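Local coordinates for aerobic respiration control sensor protein ArcB (Escherichia coli, PDB 2A0B) that relays phosphoryl groups through its histidine-containing phosphotransfer domain, the part described here, in the phosphorelay that activates ArcA for anaerobic repression of the arc modulon, at residues E9-L17 with A70-L78; P26-E37 with V112-T123. All coordinates share one frame; numbering follows the deposited sequence.

Contact 1: E9-L17 with A70-L78. With ZN (zinc ion), chain B.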
ATOM      1  N   GLU A   9       8.146  -7.486 -10.031  1.00 35.77           N
ATOM      2  CA  GLU A   9       9.214  -6.524  -9.796  1.00 37.25           C
ATOM      3  C   GLU A   9       8.737  -5.116  -9.520  1.00 35.18           C
ATOM      4  O   GLU A   9       9.285  -4.349  -8.724  1.00 34.62           O
ATOM      5  CB  GLU A   9      10.172  -6.456 -11.015  1.00 40.31           C
ATOM      6  CG  GLU A   9      10.715  -7.831 -11.341  1.00 44.75           C
ATOM      7  CD  GLU A   9      11.764  -7.889 -12.435  1.00 47.63           C
ATOM      8  OE1 GLU A   9      11.754  -7.063 -13.374  1.00 48.79           O
ATOM      9  OE2 GLU A   9      12.615  -8.813 -12.324  1.00 49.21           O
ATOM     10  N   ALA A  10       7.686  -4.739 -10.255  1.00 33.02           N
ATOM     11  CA  ALA A  10       7.133  -3.413 -10.150  1.00 31.98           C
ATOM     12  C   ALA A  10       6.316  -3.200  -8.898  1.00 29.44           C
ATOM     13  O   ALA A  10       6.372  -2.126  -8.301  1.00 32.41           O
ATOM     14  CB  ALA A  10       6.284  -3.157 -11.401  1.00 34.31           C
ATOM     15  N   LEU A  11       5.547  -4.175  -8.435  1.00 21.40           N
ATOM     16  CA  LEU A  11       4.607  -3.971  -7.378  1.00 19.19           C
ATOM     17  C   LEU A  11       5.244  -4.414  -5.975  1.00 16.18           C
ATOM     18  O   LEU A  11       4.631  -3.960  -5.066  1.00 19.78           O
ATOM     19  CB  LEU A  11       3.320  -4.783  -7.578  1.00 20.43           C
ATOM     20  CG  LEU A  11       2.536  -4.405  -8.917  1.00 21.09           C
ATOM     21  CD1 LEU A  11       1.353  -5.319  -9.022  1.00 23.64           C
ATOM     22  CD2 LEU A  11       2.091  -2.953  -8.734  1.00 23.11           C
ATOM     23  N   LEU A  12       6.212  -5.277  -6.137  1.00 17.62           N
ATOM     24  CA  LEU A  12       6.668  -5.766  -4.763  1.00 19.02           C
ATOM     25  C   LEU A  12       8.082  -5.347  -4.530  1.00 19.93           C
ATOM     26  O   LEU A  12       8.895  -5.103  -5.395  1.00 21.58           O
ATOM     27  CB  LEU A  12       6.707  -7.310  -4.844  1.00 19.82           C
ATOM     28  CG  LEU A  12       5.379  -7.982  -5.256  1.00 21.31           C
ATOM     29  CD1 LEU A  12       5.591  -9.500  -5.328  1.00 20.59           C
ATOM     30  CD2 LEU A  12       4.269  -7.529  -4.353  1.00 21.13           C
ATOM     31  N   ASP A  13       8.483  -5.380  -3.214  1.00 19.09           N
ATOM     32  CA  ASP A  13       9.888  -5.161  -2.906  1.00 19.30           C
ATOM     33  C   ASP A  13      10.584  -6.531  -2.807  1.00 20.90           C
ATOM     34  O   ASP A  13      10.559  -7.137  -1.688  1.00 19.75           O
ATOM     35  CB  ASP A  13      10.000  -4.418  -1.580  1.00 19.84           C
ATOM     36  CG  ASP A  13      11.431  -4.034  -1.230  1.00 20.62           C
ATOM     37  OD1 ASP A  13      12.411  -4.491  -1.790  1.00 23.40           O
ATOM     38  OD2 ASP A  13      11.449  -3.124  -0.352  1.00 27.41           O
ATOM     39  N   ILE A  14      11.031  -7.081  -3.894  1.00 19.58           N
ATOM     40  CA  ILE A  14      11.580  -8.438  -3.962  1.00 19.78           C
ATOM     41  C   ILE A  14      12.820  -8.631  -3.101  1.00 20.80           C
ATOM     42  O   ILE A  14      12.776  -9.619  -2.328  1.00 22.93           O
ATOM     43  CB  ILE A  14      11.830  -8.919  -5.402  0.50 22.10           C
ATOM     44  CG1 ILE A  14      10.512  -8.719  -6.161  0.50 22.58           C
ATOM     45  CG2 ILE A  14      12.233 -10.396  -5.367  0.50 21.88           C
ATOM     46  CD1 ILE A  14       9.365  -9.533  -5.640  0.50 22.43           C
ATOM     47  N   PRO A  15      13.763  -7.743  -3.083  1.00 22.13           N
ATOM     48  CA  PRO A  15      14.954  -7.901  -2.201  1.00 22.79           C
ATOM     49  C   PRO A  15      14.488  -8.002  -0.743  1.00 24.33           C
ATOM     50  O   PRO A  15      15.031  -8.887  -0.020  1.00 25.21           O
ATOM     51  CB  PRO A  15      15.769  -6.652  -2.419  1.00 26.78           C
ATOM     52  CG  PRO A  15      15.499  -6.384  -3.910  1.00 25.90           C
ATOM     53  CD  PRO A  15      13.996  -6.579  -3.975  1.00 24.39           C
ATOM     54  N   MET A  16      13.604  -7.178  -0.262  1.00 21.81           N
ATOM     55  CA  MET A  16      13.148  -7.199   1.129  1.00 22.52           C
ATOM     56  C   MET A  16      12.430  -8.505   1.385  1.00 22.81           C
ATOM     57  O   MET A  16      12.613  -9.225   2.400  1.00 21.82           O
ATOM     58  CB  MET A  16      12.280  -5.993   1.504  0.50 23.55           C
ATOM     59  CG  MET A  16      11.610  -6.093   2.879  0.50 26.28           C
ATOM     60  SD  MET A  16      10.031  -6.951   2.797  0.50 30.19           S
ATOM     61  CE  MET A  16       9.161  -6.333   4.232  0.50 29.38           C
ATOM     62  N   LEU A  17      11.515  -8.939   0.487  1.00 18.34           N
ATOM     63  CA  LEU A  17      10.769 -10.156   0.687  1.00 17.95           C
ATOM     64  C   LEU A  17      11.689 -11.385   0.700  1.00 19.10           C
ATOM     65  O   LEU A  17      11.352 -12.295   1.492  1.00 20.60           O
ATOM     66  CB  LEU A  17       9.680 -10.293  -0.433  1.00 18.90           C
ATOM     67  CG  LEU A  17       8.580  -9.265  -0.161  1.00 19.23           C
ATOM     68  CD1 LEU A  17       7.783  -9.161  -1.512  1.00 21.03           C
ATOM     69  CD2 LEU A  17       7.579  -9.634   0.914  1.00 22.17           C
ATOM     70  N   ALA A  70       1.583  -0.754   4.109  1.00 17.88           N
ATOM     71  CA  ALA A  70       2.057  -1.458   2.943  1.00 17.05           C
ATOM     72  C   ALA A  70       3.498  -1.805   2.853  1.00 19.03           C
ATOM     73  O   ALA A  70       3.934  -2.843   2.375  1.00 19.94           O
ATOM     74  CB  ALA A  70       1.688  -0.530   1.703  1.00 18.22           C
ATOM     75  N   GLY A  71       4.394  -0.932   3.360  1.00 20.44           N
ATOM     76  CA  GLY A  71       5.837  -1.116   3.349  1.00 22.46           C
ATOM     77  C   GLY A  71       6.175  -2.305   4.306  1.00 20.30           C
ATOM     78  O   GLY A  71       7.122  -3.023   3.957  1.00 23.68           O
ATOM     79  N   SER A  72       5.365  -2.515   5.284  1.00 20.52           N
ATOM     80  CA  SER A  72       5.663  -3.591   6.251  1.00 23.64           C
ATOM     81  C   SER A  72       5.571  -4.968   5.617  1.00 25.63           C
ATOM     82  O   SER A  72       6.160  -5.938   6.107  1.00 24.56           O
ATOM     83  CB  SER A  72       4.766  -3.439   7.458  1.00 23.81           C
ATOM     84  OG  SER A  72       3.514  -4.055   7.381  1.00 27.41           O
ATOM     85  N   VAL A  73       4.701  -5.112   4.600  1.00 20.92           N
ATOM     86  CA  VAL A  73       4.516  -6.371   3.901  1.00 20.94           C
ATOM     87  C   VAL A  73       5.060  -6.377   2.482  1.00 21.04           C
ATOM     88  O   VAL A  73       4.833  -7.365   1.744  1.00 23.75           O
ATOM     89  CB  VAL A  73       3.046  -6.811   3.945  1.00 23.80           C
ATOM     90  CG1 VAL A  73       2.610  -7.132   5.372  1.00 28.06           C
ATOM     91  CG2 VAL A  73       2.075  -5.775   3.343  1.00 25.40           C
ATOM     92  N   GLY A  74       5.857  -5.416   2.065  1.00 17.60           N
ATOM     93  CA  GLY A  74       6.551  -5.444   0.777  1.00 17.22           C
ATOM     94  C   GLY A  74       5.675  -4.953  -0.441  1.00 15.15           C
ATOM     95  O   GLY A  74       6.218  -5.334  -1.504  1.00 17.38           O
ATOM     96  N   LEU A  75       4.683  -4.250  -0.061  1.00 17.50           N
ATOM     97  CA  LEU A  75       3.843  -3.734  -1.280  1.00 17.14           C
ATOM     98  C   LEU A  75       4.488  -2.382  -1.682  1.00 15.13           C
ATOM     99  O   LEU A  75       3.872  -1.401  -1.233  1.00 16.94           O
ATOM    100  CB  LEU A  75       2.400  -3.693  -0.852  1.00 16.51           C
ATOM    101  CG  LEU A  75       1.736  -5.101  -0.585  1.00 18.89           C
ATOM    102  CD1 LEU A  75       0.443  -5.004   0.154  1.00 20.10           C
ATOM    103  CD2 LEU A  75       1.604  -5.812  -1.929  1.00 20.97           C
ATOM    104  N   ARG A  76       5.538  -2.446  -2.439  1.00 17.28           N
ATOM    105  CA  ARG A  76       6.350  -1.272  -2.780  1.00 19.00           C
ATOM    106  C   ARG A  76       5.533  -0.210  -3.581  1.00 18.97           C
ATOM    107  O   ARG A  76       5.622   0.945  -3.240  1.00 19.34           O
ATOM    108  CB  ARG A  76       7.512  -1.768  -3.613  1.00 24.42           C
ATOM    109  CG  ARG A  76       8.563  -0.785  -4.093  1.00 32.89           C
ATOM    110  CD  ARG A  76       9.048  -1.221  -5.470  1.00 36.97           C
ATOM    111  NE  ARG A  76      10.090  -2.189  -5.628  1.00 43.09           N
ATOM    112  CZ  ARG A  76      11.383  -2.233  -5.308  1.00 45.04           C
ATOM    113  NH1 ARG A  76      12.026  -1.281  -4.634  1.00 46.57           N
ATOM    114  NH2 ARG A  76      12.128  -3.300  -5.616  1.00 46.70           N
ATOM    115  N   HIS A  77       4.682  -0.705  -4.500  1.00 19.28           N
ATOM    116  CA  HIS A  77       3.952   0.377  -5.259  1.00 20.87           C
ATOM    117  C   HIS A  77       2.890   1.020  -4.461  1.00 19.42           C
ATOM    118  O   HIS A  77       2.629   2.272  -4.535  1.00 18.42           O
ATOM    119  CB  HIS A  77       3.369  -0.343  -6.497  1.00 18.97           C
ATOM    120  CG  HIS A  77       2.452   0.583  -7.299  1.00 21.45           C
ATOM    121  ND1 HIS A  77       2.986   1.726  -7.856  1.00 23.48           N
ATOM    122  CD2 HIS A  77       1.149   0.512  -7.509  1.00 22.83           C
ATOM    123  CE1 HIS A  77       1.967   2.358  -8.477  1.00 21.60           C
ATOM    124  NE2 HIS A  77       0.900   1.661  -8.246  1.00 17.69           N
ATOM    125  N   LEU A  78       2.169   0.353  -3.558  1.00 16.63           N
ATOM    126  CA  LEU A  78       1.201   0.902  -2.675  1.00 17.19           C
ATOM    127  C   LEU A  78       1.912   1.852  -1.670  1.00 17.67           C
ATOM    128  O   LEU A  78       1.394   2.873  -1.294  1.00 18.05           O
ATOM    129  CB  LEU A  78       0.312  -0.058  -1.888  1.00 18.50           C
ATOM    130  CG  LEU A  78      -0.537  -1.028  -2.753  1.00 18.89           C
ATOM    131  CD1 LEU A  78      -1.448  -1.886  -1.904  1.00 20.68           C
ATOM    132  CD2 LEU A  78      -1.468  -0.146  -3.643  1.00 22.20           C
TER
HETATM  133 ZN    ZN B 800      -0.973   1.906  -9.121  1.00 24.08          ZN
HETATM  134  O   HOH W   1       2.247  -2.754  -4.214  1.00 21.27           O
HETATM  135  O   HOH W   2      11.448  -5.587  -6.611  1.00 30.92           O
HETATM  136  O   HOH W   3       9.165  -2.866   1.582  1.00 45.91           O
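A Schellman motif closes helix 56-72 of this HPt domain, and its glycine, G74, docks on the turn that joins helix 7-11 to helix 14-23. D13 N donates to G74 O at 2.8 Å, and L12 CA leans on the same oxygen with a CA-H...O contact. G74 has positive phi, and a side chain at this position would collide with L17 CD2, which rests 3.7 Å from V73 O. V73 O is buried here without a polar partner.

R76 reaches back along the turn. With CG anti to the backbone N (chi1 -178°) and bends at chi2 and chi3, its chain brings NE to L12 O at 3.2 Å, a bond well off straight (136°) that meets the carbonyl from above its plane. D13 CA lies over one guanidinium face, offset toward its rim. Water 2, in the guanidinium plane, accepts from NH2 at 2.6 Å and from I14 N while donating to L12 O. D13 OD1 and R76 NH2 are 4.0 Å apart, but the oxygen lies well out of the guanidinium plane and no N-H points at it; OD1 takes a weak capping bond from M16 N. D13 OD2 instead receives water 3, which also donates to G71 O.

Farther along, L11 CD2 packs on H77 CB at 3.7 Å, and a weak bond from H77 N to L11 O fastens the backbones. H77 NE2 binds the zinc ion at 2.1 Å, and E103 and E107 also bind it. Here one helix's Schellman C-cap meets another's N-cap, beside the zinc site on a four-helix bundle.

Contact 2: P26-E37 with V112-T123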
ATOM      1  N   PRO A  26       7.744 -17.713   5.586  1.00 32.90           N
ATOM      2  CA  PRO A  26       6.519 -17.188   4.979  1.00 33.34           C
ATOM      3  C   PRO A  26       5.369 -16.950   5.902  1.00 33.39           C
ATOM      4  O   PRO A  26       4.514 -16.100   5.566  1.00 34.15           O
ATOM      5  CB  PRO A  26       6.213 -18.230   3.901  1.00 34.58           C
ATOM      6  CG  PRO A  26       6.726 -19.513   4.514  1.00 35.03           C
ATOM      7  CD  PRO A  26       8.072 -19.076   5.069  1.00 34.63           C
ATOM      8  N   LYS A  27       5.196 -17.597   7.044  1.00 33.07           N
ATOM      9  CA  LYS A  27       4.036 -17.403   7.885  1.00 34.69           C
ATOM     10  C   LYS A  27       3.882 -15.991   8.406  1.00 34.30           C
ATOM     11  O   LYS A  27       2.740 -15.515   8.539  1.00 33.83           O
ATOM     12  CB  LYS A  27       3.997 -18.344   9.102  1.00 37.16           C
ATOM     13  CG  LYS A  27       2.592 -18.392   9.683  1.00 41.35           C
ATOM     14  CD  LYS A  27       2.584 -18.854  11.132  1.00 43.37           C
ATOM     15  CE  LYS A  27       1.131 -18.957  11.614  1.00 44.40           C
ATOM     16  NZ  LYS A  27       0.797 -17.883  12.587  1.00 45.50           N
ATOM     17  N   LEU A  28       4.976 -15.338   8.811  1.00 33.48           N
ATOM     18  CA  LEU A  28       4.787 -13.990   9.340  1.00 33.33           C
ATOM     19  C   LEU A  28       4.338 -13.091   8.171  1.00 32.02           C
ATOM     20  O   LEU A  28       3.521 -12.225   8.436  1.00 31.16           O
ATOM     21  CB  LEU A  28       6.004 -13.441  10.084  1.00 38.09           C
ATOM     22  CG  LEU A  28       5.706 -12.194  10.933  1.00 41.05           C
ATOM     23  CD1 LEU A  28       4.900 -12.590  12.167  1.00 41.94           C
ATOM     24  CD2 LEU A  28       6.973 -11.443  11.330  1.00 42.50           C
ATOM     25  N   ILE A  29       4.839 -13.313   6.979  1.00 31.36           N
ATOM     26  CA  ILE A  29       4.434 -12.530   5.800  1.00 31.14           C
ATOM     27  C   ILE A  29       2.961 -12.773   5.496  1.00 30.00           C
ATOM     28  O   ILE A  29       2.131 -11.877   5.424  1.00 27.52           O
ATOM     29  CB  ILE A  29       5.344 -12.868   4.613  1.00 34.06           C
ATOM     30  CG1 ILE A  29       6.798 -12.446   4.933  1.00 36.56           C
ATOM     31  CG2 ILE A  29       4.925 -12.187   3.316  1.00 34.87           C
ATOM     32  CD1 ILE A  29       7.831 -13.263   4.164  1.00 38.43           C
ATOM     33  N   THR A  30       2.526 -14.029   5.426  1.00 28.02           N
ATOM     34  CA  THR A  30       1.120 -14.301   5.121  1.00 29.22           C
ATOM     35  C   THR A  30       0.173 -13.869   6.216  1.00 28.70           C
ATOM     36  O   THR A  30      -0.944 -13.382   5.950  1.00 26.73           O
ATOM     37  CB  THR A  30       0.896 -15.766   4.685  1.00 32.02           C
ATOM     38  OG1 THR A  30       1.458 -16.638   5.652  1.00 34.79           O
ATOM     39  CG2 THR A  30       1.548 -16.088   3.352  1.00 34.37           C
ATOM     40  N   ASP A  31       0.554 -13.989   7.511  1.00 25.09           N
ATOM     41  CA  ASP A  31      -0.291 -13.470   8.557  1.00 26.75           C
ATOM     42  C   ASP A  31      -0.419 -11.925   8.488  1.00 23.49           C
ATOM     43  O   ASP A  31      -1.483 -11.431   8.816  1.00 25.20           O
ATOM     44  CB  ASP A  31       0.258 -13.791   9.966  1.00 30.66           C
ATOM     45  CG  ASP A  31       0.146 -15.282  10.257  1.00 34.04           C
ATOM     46  OD1 ASP A  31      -0.591 -15.988   9.555  1.00 35.47           O
ATOM     47  OD2 ASP A  31       0.829 -15.719  11.217  1.00 35.70           O
ATOM     48  N   GLY A  32       0.676 -11.271   8.204  1.00 23.70           N
ATOM     49  CA  GLY A  32       0.727  -9.796   8.111  1.00 23.21           C
ATOM     50  C   GLY A  32      -0.198  -9.391   6.919  1.00 24.18           C
ATOM     51  O   GLY A  32      -0.926  -8.441   7.096  1.00 23.14           O
ATOM     52  N   LEU A  33      -0.036 -10.135   5.837  1.00 23.86           N
ATOM     53  CA  LEU A  33      -0.880  -9.806   4.676  1.00 25.08           C
ATOM     54  C   LEU A  33      -2.327  -9.965   4.960  1.00 25.78           C
ATOM     55  O   LEU A  33      -3.214  -9.206   4.504  1.00 24.37           O
ATOM     56  CB  LEU A  33      -0.412 -10.669   3.503  1.00 25.58           C
ATOM     57  CG  LEU A  33      -0.994 -10.264   2.138  1.00 27.75           C
ATOM     58  CD1 LEU A  33      -0.693  -8.796   1.844  1.00 28.66           C
ATOM     59  CD2 LEU A  33      -0.370 -11.142   1.069  1.00 28.14           C
ATOM     60  N   ALA A  34      -2.782 -10.970   5.736  1.00 22.37           N
ATOM     61  CA  ALA A  34      -4.167 -11.170   6.092  1.00 22.45           C
ATOM     62  C   ALA A  34      -4.690 -10.016   6.910  1.00 23.66           C
ATOM     63  O   ALA A  34      -5.826  -9.552   6.775  1.00 25.42           O
ATOM     64  CB  ALA A  34      -4.348 -12.497   6.842  1.00 24.06           C
ATOM     65  N   VAL A  35      -3.845  -9.442   7.811  1.00 21.98           N
ATOM     66  CA  VAL A  35      -4.232  -8.306   8.570  1.00 21.33           C
ATOM     67  C   VAL A  35      -4.346  -7.040   7.637  1.00 20.39           C
ATOM     68  O   VAL A  35      -5.326  -6.331   7.797  1.00 22.84           O
ATOM     69  CB  VAL A  35      -3.241  -7.947   9.715  1.00 23.62           C
ATOM     70  CG1 VAL A  35      -3.574  -6.637  10.389  1.00 22.18           C
ATOM     71  CG2 VAL A  35      -3.386  -9.114  10.707  1.00 24.77           C
ATOM     72  N   PHE A  36      -3.423  -6.948   6.743  1.00 20.28           N
ATOM     73  CA  PHE A  36      -3.461  -5.781   5.779  1.00 20.15           C
ATOM     74  C   PHE A  36      -4.773  -5.859   4.999  1.00 21.00           C
ATOM     75  O   PHE A  36      -5.420  -4.789   4.884  1.00 22.01           O
ATOM     76  CB  PHE A  36      -2.262  -5.863   4.880  1.00 21.07           C
ATOM     77  CG  PHE A  36      -2.153  -4.723   3.871  1.00 22.75           C
ATOM     78  CD1 PHE A  36      -1.591  -3.528   4.253  1.00 23.87           C
ATOM     79  CD2 PHE A  36      -2.593  -4.947   2.584  1.00 23.51           C
ATOM     80  CE1 PHE A  36      -1.486  -2.509   3.280  1.00 24.66           C
ATOM     81  CE2 PHE A  36      -2.522  -3.917   1.634  1.00 22.41           C
ATOM     82  CZ  PHE A  36      -1.946  -2.726   1.990  1.00 23.56           C
ATOM     83  N   GLU A  37      -5.092  -7.050   4.493  1.00 20.35           N
ATOM     84  CA  GLU A  37      -6.373  -7.111   3.726  1.00 23.99           C
ATOM     85  C   GLU A  37      -7.595  -6.753   4.498  1.00 24.98           C
ATOM     86  O   GLU A  37      -8.612  -6.231   4.012  1.00 25.92           O
ATOM     87  CB  GLU A  37      -6.596  -8.556   3.253  1.00 27.62           C
ATOM     88  CG  GLU A  37      -5.713  -9.097   2.169  1.00 34.29           C
ATOM     89  CD  GLU A  37      -6.279 -10.493   1.844  1.00 36.03           C
ATOM     90  OE1 GLU A  37      -7.294 -10.560   1.157  1.00 38.80           O
ATOM     91  OE2 GLU A  37      -5.766 -11.478   2.373  1.00 40.76           O
ATOM     92  N   VAL A 112      -2.485  -7.154  -3.676  1.00 15.74           N
ATOM     93  CA  VAL A 112      -2.381  -8.267  -2.619  1.00 16.61           C
ATOM     94  C   VAL A 112      -2.381  -9.619  -3.282  1.00 19.65           C
ATOM     95  O   VAL A 112      -1.604 -10.537  -2.955  1.00 18.51           O
ATOM     96  CB  VAL A 112      -3.538  -8.109  -1.676  1.00 16.86           C
ATOM     97  CG1 VAL A 112      -3.840  -9.375  -0.842  1.00 21.98           C
ATOM     98  CG2 VAL A 112      -3.403  -6.872  -0.764  1.00 20.01           C
ATOM     99  N   GLU A 113      -3.225  -9.803  -4.372  1.00 17.58           N
ATOM    100  CA  GLU A 113      -3.172 -11.112  -5.032  1.00 17.32           C
ATOM    101  C   GLU A 113      -1.874 -11.443  -5.659  1.00 16.85           C
ATOM    102  O   GLU A 113      -1.380 -12.575  -5.780  1.00 18.91           O
ATOM    103  CB  GLU A 113      -4.278 -11.107  -6.165  1.00 18.96           C
ATOM    104  CG  GLU A 113      -5.643 -11.081  -5.570  1.00 20.37           C
ATOM    105  CD  GLU A 113      -6.785 -10.799  -6.551  1.00 24.67           C
ATOM    106  OE1 GLU A 113      -6.489 -10.347  -7.668  1.00 29.21           O
ATOM    107  OE2 GLU A 113      -7.927 -11.023  -6.169  1.00 30.19           O
ATOM    108  N   VAL A 114      -1.090 -10.495  -6.250  1.00 16.87           N
ATOM    109  CA  VAL A 114       0.208 -10.622  -6.801  1.00 18.13           C
ATOM    110  C   VAL A 114       1.235 -11.040  -5.665  1.00 17.21           C
ATOM    111  O   VAL A 114       2.000 -11.904  -5.990  1.00 19.31           O
ATOM    112  CB  VAL A 114       0.688  -9.324  -7.492  1.00 19.45           C
ATOM    113  CG1 VAL A 114       2.117  -9.408  -7.927  1.00 21.12           C
ATOM    114  CG2 VAL A 114      -0.190  -9.183  -8.783  1.00 20.97           C
ATOM    115  N   LEU A 115       1.090 -10.422  -4.531  1.00 16.81           N
ATOM    116  CA  LEU A 115       2.060 -10.843  -3.434  1.00 18.19           C
ATOM    117  C   LEU A 115       1.704 -12.243  -2.979  1.00 19.40           C
ATOM    118  O   LEU A 115       2.663 -13.027  -2.849  1.00 20.94           O
ATOM    119  CB  LEU A 115       1.944  -9.774  -2.368  1.00 18.65           C
ATOM    120  CG  LEU A 115       2.727 -10.176  -1.048  1.00 20.94           C
ATOM    121  CD1 LEU A 115       4.132 -10.355  -1.422  1.00 20.51           C
ATOM    122  CD2 LEU A 115       2.410  -9.083  -0.027  1.00 23.19           C
ATOM    123  N   LYS A 116       0.441 -12.571  -2.865  1.00 19.23           N
ATOM    124  CA  LYS A 116       0.086 -13.956  -2.432  1.00 22.26           C
ATOM    125  C   LYS A 116       0.680 -14.951  -3.383  1.00 23.01           C
ATOM    126  O   LYS A 116       1.253 -15.992  -3.034  1.00 22.72           O
ATOM    127  CB  LYS A 116      -1.400 -14.180  -2.324  1.00 21.48           C
ATOM    128  CG  LYS A 116      -2.028 -13.587  -1.097  1.00 23.37           C
ATOM    129  CD  LYS A 116      -3.521 -13.688  -1.051  1.00 25.69           C
ATOM    130  CE  LYS A 116      -4.144 -13.185   0.226  1.00 28.16           C
ATOM    131  NZ  LYS A 116      -5.642 -13.191   0.150  1.00 30.67           N
ATOM    132  N   ALA A 117       0.570 -14.713  -4.711  1.00 21.19           N
ATOM    133  CA  ALA A 117       1.103 -15.638  -5.676  1.00 22.31           C
ATOM    134  C   ALA A 117       2.596 -15.770  -5.617  1.00 24.58           C
ATOM    135  O   ALA A 117       3.156 -16.849  -5.760  1.00 26.54           O
ATOM    136  CB  ALA A 117       0.603 -15.176  -7.070  1.00 23.49           C
ATOM    137  N   TRP A 118       3.322 -14.676  -5.377  1.00 22.02           N
ATOM    138  CA  TRP A 118       4.765 -14.656  -5.318  1.00 21.91           C
ATOM    139  C   TRP A 118       5.207 -15.478  -4.077  1.00 20.90           C
ATOM    140  O   TRP A 118       6.167 -16.238  -4.284  1.00 24.87           O
ATOM    141  CB  TRP A 118       5.243 -13.187  -5.170  1.00 22.91           C
ATOM    142  CG  TRP A 118       6.741 -13.129  -5.242  1.00 25.20           C
ATOM    143  CD1 TRP A 118       7.535 -13.047  -6.335  1.00 25.80           C
ATOM    144  CD2 TRP A 118       7.636 -13.237  -4.105  1.00 25.52           C
ATOM    145  NE1 TRP A 118       8.875 -13.089  -5.980  1.00 28.61           N
ATOM    146  CE2 TRP A 118       8.928 -13.195  -4.606  1.00 26.44           C
ATOM    147  CE3 TRP A 118       7.393 -13.365  -2.728  1.00 26.67           C
ATOM    148  CZ2 TRP A 118      10.076 -13.272  -3.802  1.00 27.36           C
ATOM    149  CZ3 TRP A 118       8.533 -13.457  -1.904  1.00 27.23           C
ATOM    150  CH2 TRP A 118       9.798 -13.382  -2.449  1.00 25.73           C
ATOM    151  N   VAL A 119       4.476 -15.307  -3.003  1.00 22.02           N
ATOM    152  CA  VAL A 119       4.930 -16.031  -1.789  1.00 25.14           C
ATOM    153  C   VAL A 119       4.691 -17.532  -2.000  1.00 28.60           C
ATOM    154  O   VAL A 119       5.549 -18.354  -1.573  1.00 29.77           O
ATOM    155  CB  VAL A 119       4.218 -15.586  -0.528  1.00 24.82           C
ATOM    156  CG1 VAL A 119       4.629 -16.448   0.692  1.00 28.40           C
ATOM    157  CG2 VAL A 119       4.504 -14.154  -0.107  1.00 26.51           C
ATOM    158  N   ALA A 120       3.589 -17.855  -2.644  1.00 28.24           N
ATOM    159  CA  ALA A 120       3.289 -19.262  -2.962  1.00 31.66           C
ATOM    160  C   ALA A 120       4.366 -19.880  -3.825  1.00 33.77           C
ATOM    161  O   ALA A 120       4.793 -21.028  -3.559  1.00 35.27           O
ATOM    162  CB  ALA A 120       1.946 -19.395  -3.663  1.00 31.70           C
ATOM    163  N   LYS A 121       4.893 -19.215  -4.829  1.00 33.52           N
ATOM    164  CA  LYS A 121       5.916 -19.702  -5.721  1.00 36.48           C
ATOM    165  C   LYS A 121       7.311 -19.734  -5.110  1.00 38.65           C
ATOM    166  O   LYS A 121       8.120 -20.630  -5.386  1.00 39.96           O
ATOM    167  CB  LYS A 121       5.939 -18.848  -6.990  1.00 37.95           C
ATOM    168  CG  LYS A 121       7.010 -19.224  -7.997  1.00 41.70           C
ATOM    169  CD  LYS A 121       6.514 -19.060  -9.433  1.00 44.14           C
ATOM    170  CE  LYS A 121       7.090 -20.164 -10.313  1.00 45.79           C
ATOM    171  NZ  LYS A 121       6.018 -21.137 -10.696  1.00 46.99           N
ATOM    172  N   ALA A 122       7.617 -18.750  -4.273  1.00 37.78           N
ATOM    173  CA  ALA A 122       8.940 -18.689  -3.659  1.00 40.69           C
ATOM    174  C   ALA A 122       9.090 -19.808  -2.638  1.00 42.47           C
ATOM    175  O   ALA A 122      10.218 -20.260  -2.415  1.00 44.56           O
ATOM    176  CB  ALA A 122       9.163 -17.326  -3.022  1.00 39.55           C
ATOM    177  N   THR A 123       8.017 -20.197  -1.982  1.00 44.26           N
ATOM    178  CA  THR A 123       8.084 -21.224  -0.945  1.00 47.35           C
ATOM    179  C   THR A 123       7.838 -22.624  -1.488  1.00 48.98           C
ATOM    180  O   THR A 123       8.226 -22.909  -2.647  1.00 49.59           O
ATOM    181  CB  THR A 123       7.118 -20.882   0.198  1.00 46.70           C
ATOM    182  OG1 THR A 123       5.774 -20.835  -0.273  1.00 48.14           O
ATOM    183  CG2 THR A 123       7.449 -19.519   0.787  1.00 47.71           C
TER
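In the four-helix bundle of the HPt domain, L33 projects from helix 26-37 against L115, V112 and the stem of K116 on helix 112-122. The helices run nearly antiparallel, at 165°, with axes 11.1 Å apart at closest approach, so side chains must fill the space between them. L33 straddles the L115 methyl: its CD1 and CD2 both lie 3.6 Å from L115 CD2, and CD2 also settles against K116 CG. The two leucine side chains lie alongside each other, pointing opposite ways.

V112 splits its branches between two neighbours. CG2 meets the edge of the F36 ring near its plane, 3.9 Å from CE2, while CG1 presses on E37 CG. V119 does likewise at the other end, its CG1 touching both P26 CB and T30 CG2 and its CG2 against I29 CG2, 4.0 Å away. T123 CG2 then abuts the proline ring.

A salt bridge joins the two helices beside the apolar contacts. K116, extended beyond CG, brings NZ to E37 OE2 at 2.8 Å, meeting the carboxylate from above its plane. Without the E37 carboxylate, as with an alanine here, the K116 ammonium is likely to lose this charged mate and V112 CG1 the chain that now lies against it. Near the C-terminal end of helix 93-122, V119 O is gripped twice, by T123 N and by T123 OG1, which reach it from opposite faces of the carbonyl plane, the hydroxyl at 2.8 Å.

In the fold
Contacts 1 and 2 adjoin each other in one helical domain, their centres about 11 Å apart and their segments alternating along the chain. They touch directly: L75 CD1 of contact 1 lies 3.5 Å from F36 CE2 of contact 2, L115 CD2 sits 3.5 Å from V73 O, and A70 N is 3.6 Å from F36 CE1. F36 thus serves both, meeting V112 at its ring edge and also touching A70 and L75 of contact 1. The phosphorylation site, H64, lies on helix 56-72, its side chain about 11 Å from G71 of contact 1. Zinc is bound directly by H77 in contact 1, whereas the F36 side chain is about 12 Å from it.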